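Local coordinates for probable sugar ABC transporter, sugar-binding protein (PDB 2W7Y) that binds the blood group A-trisaccharide as the solute-binding protein of a probable sugar ABC transporter in Streptococcus pneumoniae, at residues A[243-248]-A[414-418]. Sequence-based numbering, arbitrary orientation.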
loop_
_atom_site.group_PDB
_atom_site.type_symbol
_atom_site.label_atom_id
_atom_site.label_comp_id
_atom_site.label_asym_id
_atom_site.label_seq_id
_atom_site.Cartn_x
_atom_site.Cartn_y
_atom_site.Cartn_z
ATOM N N LEU A 243 -8.992 12.629 -12.179
ATOM C CA LEU A 243 -10.138 11.737 -12.259
ATOM C C LEU A 243 -10.469 11.388 -13.715
ATOM O O LEU A 243 -10.625 10.212 -14.049
ATOM C CB LEU A 243 -11.334 12.408 -11.578
ATOM C CG LEU A 243 -12.250 11.668 -10.600
ATOM C CD1 LEU A 243 -11.489 10.754 -9.627
ATOM C CD2 LEU A 243 -13.084 12.690 -9.841
ATOM N N LYS A 244 -10.529 12.410 -14.573
ATOM C CA LYS A 244 -10.913 12.260 -15.981
ATOM C C LYS A 244 -9.868 11.529 -16.836
ATOM O O LYS A 244 -10.220 10.662 -17.640
ATOM C CB LYS A 244 -11.243 13.628 -16.592
ATOM C CG LYS A 244 -11.830 13.558 -17.992
ATOM C CD LYS A 244 -12.200 14.934 -18.513
ATOM C CE LYS A 244 -12.547 14.877 -19.989
ATOM N NZ LYS A 244 -12.962 16.202 -20.524
HETATM N N MSE A 245 -8.600 11.895 -16.659
HETATM C CA MSE A 245 -7.471 11.241 -17.328
HETATM C C MSE A 245 -7.439 9.734 -17.085
HETATM O O MSE A 245 -7.252 8.954 -18.019
HETATM C CB MSE A 245 -6.152 11.837 -16.836
HETATM C CG MSE A 245 -5.704 13.095 -17.545
HETATM SE SE MSE A 245 -4.561 14.139 -16.361
HETATM C CE MSE A 245 -3.270 14.839 -17.651
ATOM N N VAL A 246 -7.620 9.345 -15.823
ATOM C CA VAL A 246 -7.523 7.947 -15.391
ATOM C C VAL A 246 -8.740 7.130 -15.849
ATOM O O VAL A 246 -8.583 6.015 -16.346
ATOM C CB VAL A 246 -7.306 7.842 -13.850
ATOM C CG1 VAL A 246 -7.257 6.394 -13.388
ATOM C CG2 VAL A 246 -6.026 8.557 -13.450
HETATM N N MSE A 247 -9.934 7.705 -15.696
HETATM C CA MSE A 247 -11.182 7.091 -16.155
HETATM C C MSE A 247 -11.221 6.832 -17.661
HETATM O O MSE A 247 -11.753 5.818 -18.099
HETATM C CB MSE A 247 -12.383 7.947 -15.753
HETATM C CG MSE A 247 -12.735 7.864 -14.283
HETATM SE SE MSE A 247 -14.219 9.030 -13.822
HETATM C CE MSE A 247 -14.570 8.357 -12.031
ATOM N N LYS A 248 -10.669 7.758 -18.443
ATOM C CA LYS A 248 -10.544 7.596 -19.892
ATOM C C LYS A 248 -9.620 6.433 -20.240
ATOM O O LYS A 248 -9.892 5.667 -21.172
ATOM C CB LYS A 248 -10.015 8.882 -20.535
ATOM C CG LYS A 248 -11.066 9.960 -20.757
ATOM C CD LYS A 248 -10.423 11.291 -21.120
ATOM C CE LYS A 248 -9.714 11.241 -22.471
ATOM N NZ LYS A 248 -8.916 12.477 -22.731
ATOM N N VAL A 414 -17.585 9.756 -19.443
ATOM C CA VAL A 414 -16.524 10.148 -18.501
ATOM C C VAL A 414 -16.807 11.489 -17.813
ATOM O O VAL A 414 -16.664 11.604 -16.597
ATOM C CB VAL A 414 -15.115 10.166 -19.174
ATOM C CG1 VAL A 414 -14.042 10.618 -18.190
ATOM C CG2 VAL A 414 -14.763 8.789 -19.726
ATOM N N ASP A 415 -17.220 12.487 -18.595
ATOM C CA ASP A 415 -17.498 13.829 -18.078
ATOM C C ASP A 415 -18.494 13.848 -16.916
ATOM O O ASP A 415 -18.210 14.419 -15.859
ATOM C CB ASP A 415 -17.977 14.756 -19.200
ATOM C CG ASP A 415 -16.830 15.364 -19.993
ATOM O OD1 ASP A 415 -15.690 15.395 -19.484
ATOM O OD2 ASP A 415 -17.070 15.822 -21.129
ATOM N N GLN A 416 -19.650 13.219 -17.112
ATOM C CA GLN A 416 -20.689 13.199 -16.085
ATOM C C GLN A 416 -20.408 12.186 -14.977
ATOM O O GLN A 416 -20.963 12.295 -13.882
ATOM C CB GLN A 416 -22.086 13.000 -16.696
ATOM C CG GLN A 416 -22.279 11.698 -17.456
ATOM C CD GLN A 416 -23.616 11.618 -18.177
ATOM O OE1 GLN A 416 -24.432 10.787 -17.867
ATOM N NE2 GLN A 416 -23.818 12.479 -19.121
ATOM N N LYS A 417 -19.546 11.210 -15.263
ATOM C CA LYS A 417 -19.047 10.299 -14.234
ATOM C C LYS A 417 -18.103 11.021 -13.272
ATOM O O LYS A 417 -18.190 10.824 -12.057
ATOM C CB LYS A 417 -18.353 9.080 -14.850
ATOM C CG LYS A 417 -17.972 7.998 -13.836
ATOM C CD LYS A 417 -19.199 7.358 -13.201
ATOM C CE LYS A 417 -18.817 6.404 -12.089
ATOM N NZ LYS A 417 -20.013 5.693 -11.555
ATOM N N VAL A 418 -17.212 11.848 -13.823
ATOM C CA VAL A 418 -16.324 12.692 -13.022
ATOM C C VAL A 418 -17.157 13.571 -12.081
ATOM O O VAL A 418 -16.886 13.630 -10.878
ATOM C CB VAL A 418 -15.389 13.566 -13.911
ATOM C CG1 VAL A 418 -14.782 14.719 -13.115
ATOM C CG2 VAL A 418 -14.292 12.722 -14.532
#
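Val414 brings both of its methyl groups against helix 237-252, where they lie against the side chains of Lys244, Met247 and Lys248. CG1 is the busier branch: it lies 3.7 Å from Lys244 CG, the two side chains crossing at about a right angle. The same methyl is 4.0 Å from CB of Met247, a selenomethionine, while CG1 and CG2 both rest against CG of Lys248. Asp415 starts from the far side of its helix, yet its carboxylate turns back toward helix 237-252. There the extended chain of Lys244, with CG anti to the backbone N (chi1 -172°), runs over Val414 and delivers NZ to within 3.0 Å of Asp415 OD1. This salt bridge uses the syn lone pair of that oxygen and closes the outer, more exposed edge of the apolar seam. Lys417 contributes aliphatic chain instead of charge: its CG sits 3.9 Å from Met247 CE, and the two side chains cross almost perpendicularly, while its NZ turns off to a salt bridge with Glu406. Val418 completes the seam. With CG2 anti to the carbonyl carbon, that methyl lies 3.7 Å from Lys244 CA, a close fit in which a branched side chain nestles against backbone. It also meets Met247 SE at 3.8 Å; Leu243 adds a looser contact, CB to CG2. On its inner side the seam is continued by Ala403 and Leu404 of helix 394-406, which also touch Met247. The axes of the two segments approach to 9.6 Å, their directions 131° apart, and the contact joins the C-terminal helix 414-427 to helix 237-252 and its neighbours 394-406 and 207-215, away from the glycan, in the two-lobed fold of the periplasmic-binding-protein type characteristic of ABC-transporter solute-binding proteins.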